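Local coordinates for nodulation protein S (Bradyrhizobium sp., PDB 3OFK) that acts as an S-adenosylmethionine-dependent N-methyltransferase and probably takes part in the synthesis of the Nod factor, a lipochitooligosaccharide signal, at residues 23-26 with 27-30; 31-34 with 35-38. All coordinates share one frame; numbering follows the deposited sequence.

Contact 1 (23-26 with 27-30); sequences NDDP and WRLD. With SAH (S-adenosyl-L-homocysteine), chain E.
D25 folds its carboxylate forward over the chain that follows: a chi1 of -178° sets CG beside its own carbonyl carbon, and OD1 thereby accepts D30 N on its syn lone pair at 3.0 Å. W27, with chi1 at -71°, puts CG beside its backbone N and brings the benzo side of the indole against the proline, where CB of P26 touches CE3 of W27 at 3.4 Å. Residues 25-28 form a type II beta turn, closed by R28 N donating to D25 O (3.0 Å). The fixed phi of proline suits the second position of such a turn, whereas W27 takes the left-handed backbone of the third; a straighter bond, 169° at the hydrogen, then joins L29 N to P26 O. In this Rossmann-like methyltransferase the loop lines the cofactor pocket. The sulfur SD of SAH lies 3.8 Å above the indole plane, over its centre, a place suited to a broad, polarisable ring. L29 adds an apolar branch, its CD1 lying 3.5 Å from SAH OXT. Across the turn a water donates to both D25 OD1 and D30 OD2, probably easing the closeness of two carboxylates, and a salt bridge from R92 is likely to offset D30 further.

Contact 2 (31-34 with 35-38); sequences DNPF and ERER. With SAH (S-adenosyl-L-homocysteine), chain E.
N32 and E35 meet through their aliphatic parts, CB of N32 lying 3.6 Å from CG of E35 where the chain enters its helix. N32 is the N-cap. With CG anti to the backbone N (chi1 -167°), its OD1 accepts F34 N at 3.2 Å, the donor standing well above the amide plane; asparagine suits this position because a short side-chain carbonyl can reach an amide of the first turn. P33 follows, its fixed phi fitting that turn and its lack of an N-H costing nothing there. The guanidinium of R36 lies with one face over P33 CA, and D30 O accepts from its NH1. E35 bends at chi2 (-70°), which folds its carboxylate back beside F34: OE2 lies 3.7 Å from CE2 of the ring, the two planes turned 72° apart. OE1 is left facing R38, whose NE and NH2 grip this one oxygen side-on, each at 2.8 Å, and meet it almost end-on to its C-O bond. The other edge of the same guanidinium serves the cofactor, NH1 donating to SAH O at 2.8 Å and NH2 reaching both carboxylate oxygens of SAH more loosely. E35 is thus a second-shell residue that fixes the rotation of a first-shell arginine. With a leucine in place of E35, NE of R38 would probably be left without its mate and the guanidinium freer to turn away from the carboxylate of SAH. Backbone bonds such as R38 N to F34 O (2.8 Å) carry the helix onward. The start of helix 33-46 packs on the antiparallel part of the sheet, where F34 and R38 both touch C197 of strand 196-203 and E195, just before that strand, accepts from N32 ND2.

Contacts 1 and 2 follow one another along the chain, the loop of 23-30 leading into the start of helix 33-46, and each is partly buried with a wall on the cofactor. Their chemistry divides the work: contact 1 offers SAH an indole face and a leucine branch, contact 2 a charged guanidinium for its carboxylate. A tight turn shapes the first, helical backbone bonds and an N-cap the second. They are stitched together where D25 OD2 accepts D31 N, and again through the R36 guanidinium, while L29 packs against E35 and R38. In both, buried side chains face inward, L29 and R38 to the cofactor and F34 to the sheet, whereas R28 and R36 lie on the exposed side.

Contact 1 (23-26 with 27-30)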
ATOM      1  N   ASN A  23       0.841 -13.441  13.014  1.00 49.95           N
ATOM      2  CA  ASN A  23      -0.397 -13.182  13.757  1.00 51.78           C
ATOM      3  C   ASN A  23      -1.582 -13.729  12.963  1.00 50.43           C
ATOM      4  O   ASN A  23      -1.565 -13.672  11.737  1.00 47.79           O
ATOM      5  CB  ASN A  23      -0.590 -11.659  14.003  1.00 51.54           C
ATOM      6  CG  ASN A  23       0.393 -11.092  15.050  1.00 56.14           C
ATOM      7  OD1 ASN A  23       0.871 -11.822  15.919  1.00 51.25           O
ATOM      8  ND2 ASN A  23       0.703  -9.794  14.949  1.00 57.82           N
ATOM      9  N   ASP A  24      -2.592 -14.251  13.667  1.00 51.60           N
ATOM     10  CA  ASP A  24      -3.889 -14.610  13.073  1.00 51.05           C
ATOM     11  C   ASP A  24      -4.424 -13.490  12.164  1.00 47.95           C
ATOM     12  O   ASP A  24      -4.853 -13.757  11.043  1.00 45.23           O
ATOM     13  CB  ASP A  24      -4.959 -14.923  14.135  1.00 54.28           C
ATOM     14  CG  ASP A  24      -4.629 -16.170  15.005  1.00 61.85           C
ATOM     15  OD1 ASP A  24      -3.579 -16.805  14.785  1.00 68.09           O
ATOM     16  OD2 ASP A  24      -5.415 -16.509  15.939  1.00 74.61           O
ATOM     17  N   ASP A  25      -4.389 -12.247  12.645  1.00 47.72           N
ATOM     18  CA  ASP A  25      -4.886 -11.087  11.874  1.00 45.95           C
ATOM     19  C   ASP A  25      -3.745 -10.078  11.773  1.00 44.89           C
ATOM     20  O   ASP A  25      -3.572  -9.237  12.664  1.00 45.67           O
ATOM     21  CB  ASP A  25      -6.111 -10.497  12.588  1.00 48.20           C
ATOM     22  CG  ASP A  25      -6.752  -9.318  11.844  1.00 48.15           C
ATOM     23  OD1 ASP A  25      -6.577  -9.161  10.617  1.00 45.16           O
ATOM     24  OD2 ASP A  25      -7.467  -8.541  12.517  1.00 54.66           O
ATOM     25  N   PRO A  26      -2.928 -10.175  10.709  1.00 43.55           N
ATOM     26  CA  PRO A  26      -1.789  -9.259  10.601  1.00 42.66           C
ATOM     27  C   PRO A  26      -2.216  -7.814  10.567  1.00 42.83           C
ATOM     28  O   PRO A  26      -3.127  -7.459   9.812  1.00 42.39           O
ATOM     29  CB  PRO A  26      -1.138  -9.672   9.282  1.00 40.25           C
ATOM     30  CG  PRO A  26      -1.446 -11.140   9.188  1.00 40.58           C
ATOM     31  CD  PRO A  26      -2.888 -11.203   9.649  1.00 42.49           C
ATOM     32  N   TRP A  27      -1.573  -6.990  11.384  1.00 44.66           N
ATOM     33  CA  TRP A  27      -1.894  -5.550  11.474  1.00 45.64           C
ATOM     34  C   TRP A  27      -3.346  -5.255  11.880  1.00 47.28           C
ATOM     35  O   TRP A  27      -3.829  -4.115  11.767  1.00 47.64           O
ATOM     36  CB  TRP A  27      -1.559  -4.850  10.152  1.00 43.31           C
ATOM     37  CG  TRP A  27      -0.094  -4.716   9.905  1.00 44.28           C
ATOM     38  CD1 TRP A  27       0.721  -3.708  10.338  1.00 49.52           C
ATOM     39  CD2 TRP A  27       0.736  -5.615   9.167  1.00 41.69           C
ATOM     40  NE1 TRP A  27       2.005  -3.933   9.926  1.00 45.77           N
ATOM     41  CE2 TRP A  27       2.043  -5.091   9.192  1.00 41.56           C
ATOM     42  CE3 TRP A  27       0.504  -6.818   8.498  1.00 37.31           C
ATOM     43  CZ2 TRP A  27       3.113  -5.722   8.556  1.00 40.39           C
ATOM     44  CZ3 TRP A  27       1.563  -7.437   7.846  1.00 43.26           C
ATOM     45  CH2 TRP A  27       2.853  -6.884   7.880  1.00 40.52           C
ATOM     46  N   ARG A  28      -4.034  -6.268  12.389  1.00 48.17           N
ATOM     47  CA  ARG A  28      -5.463  -6.159  12.682  1.00 49.97           C
ATOM     48  C   ARG A  28      -6.341  -5.631  11.524  1.00 47.93           C
ATOM     49  O   ARG A  28      -7.385  -5.026  11.760  1.00 48.44           O
ATOM     50  CB  ARG A  28      -5.687  -5.351  13.976  1.00 52.30           C
ATOM     51  CG  ARG A  28      -6.141  -6.203  15.140  1.00 60.54           C
ATOM     52  CD  ARG A  28      -6.835  -5.326  16.198  1.00 70.99           C
ATOM     53  NE  ARG A  28      -5.958  -4.229  16.639  1.00 76.85           N
ATOM     54  CZ  ARG A  28      -6.369  -3.040  17.089  1.00 81.30           C
ATOM     55  NH1 ARG A  28      -7.667  -2.748  17.158  1.00 84.15           N
ATOM     56  NH2 ARG A  28      -5.471  -2.127  17.467  1.00 81.21           N
ATOM     57  N   LEU A  29      -5.948  -5.895  10.283  1.00 45.85           N
ATOM     58  CA  LEU A  29      -6.659  -5.336   9.112  1.00 45.22           C
ATOM     59  C   LEU A  29      -8.085  -5.872   8.935  1.00 46.92           C
ATOM     60  O   LEU A  29      -8.930  -5.229   8.275  1.00 47.93           O
ATOM     61  CB  LEU A  29      -5.860  -5.586   7.821  1.00 42.91           C
ATOM     62  CG  LEU A  29      -4.476  -4.920   7.779  1.00 42.93           C
ATOM     63  CD1 LEU A  29      -3.625  -5.480   6.650  1.00 43.87           C
ATOM     64  CD2 LEU A  29      -4.564  -3.411   7.681  1.00 38.77           C
ATOM     65  N   ASP A  30      -8.363  -7.050   9.490  1.00 48.05           N
ATOM     66  CA  ASP A  30      -9.750  -7.569   9.446  1.00 49.87           C
ATOM     67  C   ASP A  30     -10.604  -7.090  10.590  1.00 51.09           C
ATOM     68  O   ASP A  30     -11.750  -6.706  10.387  1.00 52.75           O
ATOM     69  CB  ASP A  30      -9.784  -9.094   9.340  1.00 49.37           C
ATOM     70  CG  ASP A  30      -9.496  -9.569   7.924  1.00 49.92           C
ATOM     71  OD1 ASP A  30     -10.144  -9.063   6.971  1.00 51.47           O
ATOM     72  OD2 ASP A  30      -8.585 -10.407   7.752  1.00 46.21           O
TER
HETATM   73  N   SAH E 217      -1.448  -2.473   1.534  1.00 32.84           N
HETATM   74  CA  SAH E 217      -2.128  -3.295   2.530  1.00 33.52           C
HETATM   75  CB  SAH E 217      -1.099  -3.969   3.434  1.00 32.17           C
HETATM   76  CG  SAH E 217      -0.244  -3.113   4.356  1.00 34.19           C
HETATM   77  SD  SAH E 217       0.784  -4.050   5.541  1.00 34.45           S
HETATM   78  C   SAH E 217      -3.156  -2.526   3.376  1.00 33.78           C
HETATM   79  O   SAH E 217      -3.184  -1.293   3.383  1.00 33.87           O
HETATM   80  OXT SAH E 217      -3.974  -3.133   4.064  1.00 32.80           O
HETATM   81  C5' SAH E 217       2.359  -3.787   4.661  1.00 33.43           C
HETATM   82  C4' SAH E 217       2.788  -4.819   3.636  1.00 35.23           C
HETATM   83  O4' SAH E 217       3.892  -4.292   2.901  1.00 32.34           O
HETATM   84  C3' SAH E 217       3.242  -6.149   4.235  1.00 32.65           C
HETATM   85  O3' SAH E 217       2.690  -7.235   3.477  1.00 31.55           O
HETATM   86  C2' SAH E 217       4.771  -6.081   4.094  1.00 31.85           C
HETATM   87  O2' SAH E 217       5.356  -7.355   3.976  1.00 32.22           O
HETATM   88  C1' SAH E 217       4.899  -5.286   2.824  1.00 30.19           C
HETATM   89  N9  SAH E 217       6.189  -4.614   2.546  1.00 31.03           N
HETATM   90  C8  SAH E 217       7.000  -3.956   3.435  1.00 31.85           C
HETATM   91  N7  SAH E 217       8.048  -3.449   2.752  1.00 26.12           N
HETATM   92  C5  SAH E 217       7.922  -3.761   1.450  1.00 34.67           C
HETATM   93  C6  SAH E 217       8.723  -3.416   0.361  1.00 31.12           C
HETATM   94  N6  SAH E 217       9.883  -2.737   0.582  1.00 31.78           N
HETATM   95  N1  SAH E 217       8.349  -3.866  -0.881  1.00 36.19           N
HETATM   96  C2  SAH E 217       7.172  -4.593  -1.032  1.00 37.13           C
HETATM   97  N3  SAH E 217       6.373  -4.896   0.065  1.00 32.93           N
HETATM   98  C4  SAH E 217       6.735  -4.467   1.294  1.00 31.74           C
HETATM   99  O   HOH W   1      -6.183 -10.572   8.515  1.00 24.84           O

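Contact 2 (31-34 with 35-38)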
ATOM      1  N   ASP A  31     -10.027  -7.092  11.785  1.00 52.58           N
ATOM      2  CA  ASP A  31     -10.782  -6.930  13.015  1.00 54.70           C
ATOM      3  C   ASP A  31     -10.884  -5.481  13.509  1.00 54.58           C
ATOM      4  O   ASP A  31     -11.715  -5.213  14.367  1.00 56.71           O
ATOM      5  CB  ASP A  31     -10.190  -7.814  14.120  1.00 56.32           C
ATOM      6  CG  ASP A  31     -10.335  -9.307  13.815  1.00 61.07           C
ATOM      7  OD1 ASP A  31     -11.483  -9.790  13.731  1.00 70.30           O
ATOM      8  OD2 ASP A  31      -9.312 -10.002  13.662  1.00 67.45           O
ATOM      9  N   ASN A  32     -10.053  -4.571  12.989  1.00 51.00           N
ATOM     10  CA  ASN A  32     -10.075  -3.175  13.449  1.00 51.60           C
ATOM     11  C   ASN A  32     -11.026  -2.338  12.597  1.00 50.11           C
ATOM     12  O   ASN A  32     -10.818  -2.206  11.379  1.00 46.80           O
ATOM     13  CB  ASN A  32      -8.681  -2.581  13.391  1.00 50.55           C
ATOM     14  CG  ASN A  32      -8.562  -1.263  14.125  1.00 50.18           C
ATOM     15  OD1 ASN A  32      -9.541  -0.652  14.544  1.00 50.75           O
ATOM     16  ND2 ASN A  32      -7.329  -0.800  14.255  1.00 53.13           N
ATOM     17  N   PRO A  33     -12.088  -1.810  13.214  1.00 52.70           N
ATOM     18  CA  PRO A  33     -13.006  -0.956  12.456  1.00 53.37           C
ATOM     19  C   PRO A  33     -12.324   0.196  11.700  1.00 52.04           C
ATOM     20  O   PRO A  33     -12.764   0.537  10.606  1.00 51.07           O
ATOM     21  CB  PRO A  33     -13.975  -0.430  13.525  1.00 56.95           C
ATOM     22  CG  PRO A  33     -13.397  -0.811  14.844  1.00 58.85           C
ATOM     23  CD  PRO A  33     -12.502  -1.960  14.624  1.00 54.81           C
ATOM     24  N   PHE A  34     -11.245   0.760  12.257  1.00 52.61           N
ATOM     25  CA  PHE A  34     -10.466   1.805  11.577  1.00 51.24           C
ATOM     26  C   PHE A  34      -9.817   1.277  10.309  1.00 47.88           C
ATOM     27  O   PHE A  34      -9.791   1.955   9.283  1.00 45.93           O
ATOM     28  CB  PHE A  34      -9.386   2.378  12.508  1.00 52.60           C
ATOM     29  CG  PHE A  34      -8.284   3.127  11.785  1.00 53.93           C
ATOM     30  CD1 PHE A  34      -8.497   4.412  11.296  1.00 59.95           C
ATOM     31  CD2 PHE A  34      -7.025   2.546  11.601  1.00 54.78           C
ATOM     32  CE1 PHE A  34      -7.470   5.110  10.643  1.00 59.91           C
ATOM     33  CE2 PHE A  34      -5.999   3.237  10.947  1.00 54.49           C
ATOM     34  CZ  PHE A  34      -6.222   4.507  10.456  1.00 57.07           C
ATOM     35  N   GLU A  35      -9.288   0.061  10.379  1.00 46.18           N
ATOM     36  CA  GLU A  35      -8.654  -0.526   9.205  1.00 43.87           C
ATOM     37  C   GLU A  35      -9.711  -0.860   8.164  1.00 43.05           C
ATOM     38  O   GLU A  35      -9.489  -0.643   6.984  1.00 41.11           O
ATOM     39  CB  GLU A  35      -7.789  -1.740   9.581  1.00 44.25           C
ATOM     40  CG  GLU A  35      -6.662  -1.436  10.578  1.00 43.57           C
ATOM     41  CD  GLU A  35      -5.553  -0.592   9.993  1.00 45.43           C
ATOM     42  OE1 GLU A  35      -5.549  -0.339   8.770  1.00 41.52           O
ATOM     43  OE2 GLU A  35      -4.672  -0.186  10.760  1.00 50.63           O
ATOM     44  N   ARG A  36     -10.895  -1.309   8.607  1.00 45.71           N
ATOM     45  CA  ARG A  36     -11.987  -1.553   7.652  1.00 46.36           C
ATOM     46  C   ARG A  36     -12.404  -0.250   6.943  1.00 46.78           C
ATOM     47  O   ARG A  36     -12.539  -0.254   5.713  1.00 43.97           O
ATOM     48  CB  ARG A  36     -13.197  -2.264   8.307  1.00 49.00           C
ATOM     49  CG  ARG A  36     -12.918  -3.711   8.773  1.00 52.62           C
ATOM     50  CD  ARG A  36     -14.213  -4.465   9.236  1.00 56.51           C
ATOM     51  NE  ARG A  36     -14.880  -3.875  10.421  1.00 65.67           N
ATOM     52  CZ  ARG A  36     -14.702  -4.248  11.700  1.00 66.26           C
ATOM     53  NH1 ARG A  36     -13.849  -5.209  12.042  1.00 70.37           N
ATOM     54  NH2 ARG A  36     -15.391  -3.652  12.661  1.00 67.57           N
ATOM     55  N   GLU A  37     -12.576   0.848   7.717  1.00 48.69           N
ATOM     56  CA  GLU A  37     -12.908   2.182   7.157  1.00 49.86           C
ATOM     57  C   GLU A  37     -11.800   2.699   6.223  1.00 47.22           C
ATOM     58  O   GLU A  37     -12.088   3.291   5.180  1.00 46.15           O
ATOM     59  CB  GLU A  37     -13.183   3.252   8.229  1.00 52.35           C
ATOM     60  CG  GLU A  37     -14.180   4.294   7.705  1.00 58.36           C
ATOM     61  CD  GLU A  37     -14.005   5.694   8.257  1.00 69.37           C
ATOM     62  OE1 GLU A  37     -13.730   5.843   9.471  1.00 68.80           O
ATOM     63  OE2 GLU A  37     -14.165   6.653   7.461  1.00 71.88           O
ATOM     64  N   ARG A  38     -10.546   2.468   6.600  1.00 45.95           N
ATOM     65  CA  ARG A  38      -9.433   2.840   5.725  1.00 45.37           C
ATOM     66  C   ARG A  38      -9.495   2.128   4.378  1.00 43.42           C
ATOM     67  O   ARG A  38      -9.302   2.743   3.324  1.00 42.62           O
ATOM     68  CB  ARG A  38      -8.083   2.535   6.388  1.00 44.36           C
ATOM     69  CG  ARG A  38      -6.912   3.045   5.622  1.00 42.90           C
ATOM     70  CD  ARG A  38      -5.616   2.833   6.402  1.00 41.71           C
ATOM     71  NE  ARG A  38      -5.325   1.421   6.656  1.00 37.96           N
ATOM     72  CZ  ARG A  38      -4.837   0.543   5.759  1.00 43.46           C
ATOM     73  NH1 ARG A  38      -4.566   0.874   4.492  1.00 39.95           N
ATOM     74  NH2 ARG A  38      -4.615  -0.706   6.145  1.00 40.31           N
TER
HETATM   75  N   SAH E 217      -1.448  -2.473   1.534  1.00 32.84           N
HETATM   76  CA  SAH E 217      -2.128  -3.295   2.530  1.00 33.52           C
HETATM   77  CB  SAH E 217      -1.099  -3.969   3.434  1.00 32.17           C
HETATM   78  CG  SAH E 217      -0.244  -3.113   4.356  1.00 34.19           C
HETATM   79  SD  SAH E 217       0.784  -4.050   5.541  1.00 34.45           S
HETATM   80  C   SAH E 217      -3.156  -2.526   3.376  1.00 33.78           C
HETATM   81  O   SAH E 217      -3.184  -1.293   3.383  1.00 33.87           O
HETATM   82  OXT SAH E 217      -3.974  -3.133   4.064  1.00 32.80           O
HETATM   83  C5' SAH E 217       2.359  -3.787   4.661  1.00 33.43           C
HETATM   84  C4' SAH E 217       2.788  -4.819   3.636  1.00 35.23           C
HETATM   85  O4' SAH E 217       3.892  -4.292   2.901  1.00 32.34           O
HETATM   86  C3' SAH E 217       3.242  -6.149   4.235  1.00 32.65           C
HETATM   87  O3' SAH E 217       2.690  -7.235   3.477  1.00 31.55           O
HETATM   88  C2' SAH E 217       4.771  -6.081   4.094  1.00 31.85           C
HETATM   89  O2' SAH E 217       5.356  -7.355   3.976  1.00 32.22           O
HETATM   90  C1' SAH E 217       4.899  -5.286   2.824  1.00 30.19           C
HETATM   91  N9  SAH E 217       6.189  -4.614   2.546  1.00 31.03           N
HETATM   92  C8  SAH E 217       7.000  -3.956   3.435  1.00 31.85           C
HETATM   93  N7  SAH E 217       8.048  -3.449   2.752  1.00 26.12           N
HETATM   94  C5  SAH E 217       7.922  -3.761   1.450  1.00 34.67           C
HETATM   95  C6  SAH E 217       8.723  -3.416   0.361  1.00 31.12           C
HETATM   96  N6  SAH E 217       9.883  -2.737   0.582  1.00 31.78           N
HETATM   97  N1  SAH E 217       8.349  -3.866  -0.881  1.00 36.19           N
HETATM   98  C2  SAH E 217       7.172  -4.593  -1.032  1.00 37.13           C
HETATM   99  N3  SAH E 217       6.373  -4.896   0.065  1.00 32.93           N
HETATM  100  C4  SAH E 217       6.735  -4.467   1.294  1.00 31.74           C